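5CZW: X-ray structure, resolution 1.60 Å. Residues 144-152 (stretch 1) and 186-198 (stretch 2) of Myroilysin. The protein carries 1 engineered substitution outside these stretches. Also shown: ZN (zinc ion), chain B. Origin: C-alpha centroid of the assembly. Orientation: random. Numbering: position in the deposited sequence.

Stretch 1, residues 144-152: GMIHEHQHP
Stretch 2, residues 186-198: TYSTTQTQYSAYD

How do the two backbones meet? Neither forms a regular helix or strand, but around the contact they run antiparallel and join in a single bridge at His149 and Gln191, CA to CA 5.0 Å. Each residue satisfies the other: His149 N donates to Gln191 O at 2.8 Å, and Gln191 N donates to His149 O at 2.9 Å. Phi/psi of -139/115 and -131/130 keep both residues extended for this exchange, whereas Gln193 bends out of the extended run at phi/psi -112/7. Glu148 lies near Thr192 (CA-CA 4.8 Å) and His151 near Thr190 (CA-CA 4.7 Å). Beyond the bridge a side chain takes over, His151 N donating to Thr190 OG1 at 3.0 Å, with Thr190 at chi1 -74° (m).

What does Gln193 accomplish with its amide? Its CA-to-CB bond points toward stretch 1, and chi1 p, chi2 -130° and chi3 -61° bring the amide alongside Ile146, where it answers a backbone donor and acceptor together. Ile146 N donates to Gln193 OE1 at 2.9 Å, while Gln193 NE2 donates to Ile146 O at 2.8 Å. A glutamine suits this place because its amide carries both functions. Water 1 also donates to Gln193 OE1 (2.7 Å) and to Gly144 O (3.3 Å). Gly144, at phi/psi 112/7, closes a Schellman motif after the preceding helix.

How is the buried carboxylate of Glu148 satisfied? Chi1 m, chi2 m and chi3 -43° carry it to stretch 2, where three donors converge. Thr192 OG1 donates to Glu148 OE1 at 2.6 Å; Glu148 OE2 accepts from Gln193 N at 2.8 Å and Gln193 NE2 at 2.9 Å. Thr192 (chi1 t) uses its hydroxyl twice, since Tyr194 N donates to Thr192 OG1 at 2.9 Å. Glu148 OE2 also lies over one face of the Tyr194 ring, and Met145 (m, t, p) brings CE to 3.7 Å from Tyr194 CZ, an apolar contact.

How do the histidines use their rings? His147 (chi1 m, chi2 134°) binds zinc through NE2 at 2.1 Å; three ligand atoms come from elsewhere in the structure. Its other nitrogen, ND1, donates to Tyr187 OH at 2.9 Å, so both ring nitrogens are engaged. Tyr187 (chi1 m, chi2 -70°) also turns its ring edge toward the face of His149, centroids 5.4 Å apart and planes at 84°. His149 and His151 share chi1 t and chi2 near 69°, and His149 NE2 and His151 ND1 form a weak hydrogen bond at 3.3 Å. Altogether the two stretches bury 934 Å².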

# COMPACT_ATOMS: atom_id res chain seq x y z
N GLY A 144 -0.75 -4.79 -9.25
CA GLY A 144 -0.70 -3.72 -10.20
C GLY A 144 -1.81 -2.71 -10.18
O GLY A 144 -1.86 -1.80 -11.05
N MET A 145 -2.67 -2.78 -9.19
CA MET A 145 -3.73 -1.81 -9.12
C MET A 145 -3.28 -0.48 -8.56
O MET A 145 -2.46 -0.46 -7.73
CB MET A 145 -4.84 -2.37 -8.28
CG MET A 145 -5.57 -3.47 -9.09
SD MET A 145 -7.07 -4.05 -8.39
CE MET A 145 -8.20 -2.76 -8.87
N ILE A 146 -3.86 0.60 -9.08
CA ILE A 146 -3.62 1.93 -8.58
C ILE A 146 -4.77 2.36 -7.65
O ILE A 146 -5.78 1.67 -7.54
CB ILE A 146 -3.38 2.88 -9.77
CG1 ILE A 146 -4.68 3.04 -10.56
CG2 ILE A 146 -2.14 2.43 -10.54
CD1 ILE A 146 -4.62 4.12 -11.65
N HIS A 147 -4.60 3.52 -7.00
CA HIS A 147 -5.64 4.06 -6.26
C HIS A 147 -6.90 4.44 -7.05
O HIS A 147 -6.83 5.08 -8.11
CB HIS A 147 -5.17 5.31 -5.54
CG HIS A 147 -4.32 5.01 -4.34
ND1 HIS A 147 -3.15 5.67 -4.07
CD2 HIS A 147 -4.39 4.02 -3.39
CE1 HIS A 147 -2.57 5.15 -3.01
NE2 HIS A 147 -3.35 4.24 -2.55
N GLU A 148 -8.02 4.17 -6.47
CA GLU A 148 -9.31 4.83 -6.86
C GLU A 148 -9.50 6.06 -6.02
O GLU A 148 -9.41 5.99 -4.82
CB GLU A 148 -10.49 3.89 -6.58
CG GLU A 148 -10.47 2.63 -7.47
CD GLU A 148 -10.79 2.96 -8.93
OE1 GLU A 148 -11.75 3.78 -9.24
OE2 GLU A 148 -10.02 2.48 -9.81
N HIS A 149 -9.66 7.22 -6.65
CA HIS A 149 -9.83 8.47 -5.90
C HIS A 149 -10.91 9.27 -6.61
O HIS A 149 -10.76 9.61 -7.74
CB HIS A 149 -8.55 9.23 -5.89
CG HIS A 149 -8.70 10.61 -5.37
ND1 HIS A 149 -8.99 10.87 -4.05
CD2 HIS A 149 -8.58 11.80 -5.98
CE1 HIS A 149 -9.08 12.18 -3.87
NE2 HIS A 149 -8.82 12.76 -5.04
N GLN A 150 -12.01 9.48 -5.92
CA GLN A 150 -13.12 10.27 -6.41
C GLN A 150 -12.86 11.60 -5.80
O GLN A 150 -12.93 11.74 -4.59
CB GLN A 150 -14.44 9.67 -5.84
CG GLN A 150 -15.72 10.17 -6.47
CD GLN A 150 -15.83 9.66 -7.89
OE1 GLN A 150 -16.28 10.38 -8.78
NE2 GLN A 150 -15.33 8.44 -8.12
N HIS A 151 -12.46 12.56 -6.63
CA HIS A 151 -12.14 13.88 -6.17
C HIS A 151 -13.38 14.65 -5.66
O HIS A 151 -14.37 14.74 -6.36
CB HIS A 151 -11.42 14.69 -7.26
CG HIS A 151 -10.81 15.91 -6.69
ND1 HIS A 151 -9.74 15.85 -5.82
CD2 HIS A 151 -11.18 17.22 -6.74
CE1 HIS A 151 -9.47 17.06 -5.37
NE2 HIS A 151 -10.31 17.91 -5.95
N PRO A 152 -13.33 15.17 -4.41
CA PRO A 152 -14.58 15.81 -3.99
C PRO A 152 -14.77 17.18 -4.64
O PRO A 152 -13.78 17.87 -4.93
CB PRO A 152 -14.34 16.06 -2.54
CG PRO A 152 -12.88 16.23 -2.39
CD PRO A 152 -12.39 15.12 -3.28
N THR A 186 -1.37 14.89 -8.35
CA THR A 186 -2.00 13.60 -8.60
C THR A 186 -3.44 13.49 -8.03
O THR A 186 -4.38 13.04 -8.72
CB THR A 186 -1.12 12.50 -7.96
OG1 THR A 186 0.18 12.55 -8.55
CG2 THR A 186 -1.75 11.13 -8.10
N TYR A 187 -3.60 13.93 -6.78
CA TYR A 187 -4.91 13.79 -6.08
C TYR A 187 -5.78 15.08 -6.12
O TYR A 187 -6.57 15.32 -5.21
CB TYR A 187 -4.72 13.27 -4.67
CG TYR A 187 -4.08 11.92 -4.76
CD1 TYR A 187 -4.78 10.86 -5.25
CD2 TYR A 187 -2.79 11.73 -4.37
CE1 TYR A 187 -4.21 9.59 -5.42
CE2 TYR A 187 -2.22 10.45 -4.50
CZ TYR A 187 -2.94 9.40 -4.95
OH TYR A 187 -2.30 8.17 -5.18
N SER A 188 -5.59 15.91 -7.14
CA SER A 188 -6.44 17.09 -7.35
C SER A 188 -7.53 16.79 -8.36
O SER A 188 -8.38 17.63 -8.68
CB SER A 188 -5.62 18.25 -7.83
OG SER A 188 -5.17 17.97 -9.14
N THR A 189 -7.54 15.57 -8.89
CA THR A 189 -8.53 15.15 -9.86
C THR A 189 -8.80 13.66 -9.66
O THR A 189 -8.04 12.94 -9.02
CB THR A 189 -8.03 15.45 -11.30
OG1 THR A 189 -7.90 16.87 -11.49
CG2 THR A 189 -8.94 14.91 -12.36
N THR A 190 -9.96 13.23 -10.12
CA THR A 190 -10.38 11.85 -10.00
C THR A 190 -9.38 10.92 -10.72
O THR A 190 -8.89 11.23 -11.81
CB THR A 190 -11.83 11.69 -10.56
OG1 THR A 190 -12.75 12.26 -9.62
CG2 THR A 190 -12.18 10.18 -10.85
N GLN A 191 -9.11 9.78 -10.09
CA GLN A 191 -8.18 8.77 -10.57
C GLN A 191 -8.89 7.42 -10.50
O GLN A 191 -9.50 7.11 -9.49
CB GLN A 191 -6.95 8.68 -9.65
CG GLN A 191 -6.11 9.91 -9.50
CD GLN A 191 -4.91 9.86 -10.43
OE1 GLN A 191 -4.36 8.73 -10.67
NE2 GLN A 191 -4.44 11.05 -10.92
N THR A 192 -8.87 6.64 -11.58
CA THR A 192 -9.59 5.37 -11.60
C THR A 192 -9.05 4.43 -12.64
O THR A 192 -8.58 4.87 -13.69
CB THR A 192 -11.08 5.56 -11.95
OG1 THR A 192 -11.81 4.35 -11.75
CG2 THR A 192 -11.26 6.07 -13.42
N GLN A 193 -9.23 3.14 -12.37
CA GLN A 193 -8.96 2.12 -13.39
C GLN A 193 -10.23 1.44 -13.86
O GLN A 193 -10.19 0.49 -14.68
CB GLN A 193 -7.89 1.13 -12.90
CG GLN A 193 -8.30 0.27 -11.73
CD GLN A 193 -7.23 0.32 -10.65
OE1 GLN A 193 -6.05 -0.07 -10.86
NE2 GLN A 193 -7.65 0.77 -9.43
N TYR A 194 -11.35 1.96 -13.41
CA TYR A 194 -12.64 1.39 -13.71
C TYR A 194 -13.48 2.29 -14.64
O TYR A 194 -13.29 3.51 -14.76
CB TYR A 194 -13.38 1.12 -12.43
CG TYR A 194 -12.73 0.15 -11.44
CD1 TYR A 194 -11.85 -0.82 -11.84
CD2 TYR A 194 -13.01 0.23 -10.10
CE1 TYR A 194 -11.29 -1.70 -10.93
CE2 TYR A 194 -12.48 -0.67 -9.18
CZ TYR A 194 -11.65 -1.66 -9.61
OH TYR A 194 -11.07 -2.55 -8.69
N SER A 195 -14.40 1.64 -15.35
CA SER A 195 -15.18 2.34 -16.35
C SER A 195 -16.13 3.22 -15.55
O SER A 195 -16.09 4.45 -15.64
CB SER A 195 -15.93 1.36 -17.23
OG SER A 195 -16.81 0.62 -16.42
N ALA A 196 -16.92 2.55 -14.71
CA ALA A 196 -17.74 3.22 -13.71
C ALA A 196 -16.96 3.29 -12.41
O ALA A 196 -16.14 2.42 -12.12
CB ALA A 196 -19.03 2.45 -13.51
N TYR A 197 -17.23 4.30 -11.60
CA TYR A 197 -16.57 4.35 -10.30
C TYR A 197 -17.30 3.47 -9.34
O TYR A 197 -18.50 3.20 -9.47
CB TYR A 197 -16.32 5.78 -9.78
CG TYR A 197 -17.43 6.49 -9.05
CD1 TYR A 197 -18.44 7.16 -9.75
CD2 TYR A 197 -17.42 6.58 -7.65
CE1 TYR A 197 -19.43 7.86 -9.07
CE2 TYR A 197 -18.41 7.28 -6.98
CZ TYR A 197 -19.41 7.91 -7.69
OH TYR A 197 -20.39 8.59 -7.01
N ASP A 198 -16.52 2.99 -8.38
CA ASP A 198 -16.92 1.93 -7.50
C ASP A 198 -16.57 2.46 -6.15
O ASP A 198 -15.39 2.40 -5.70
CB ASP A 198 -16.13 0.68 -7.86
CG ASP A 198 -16.32 -0.43 -6.88
OD1 ASP A 198 -17.32 -0.41 -6.12
OD2 ASP A 198 -15.44 -1.31 -6.87
ZN ZN B . -2.73 2.51 -1.60
O HOH W 1 -4.40 -0.89 -12.90
O HOH W 2 -4.38 7.00 -8.96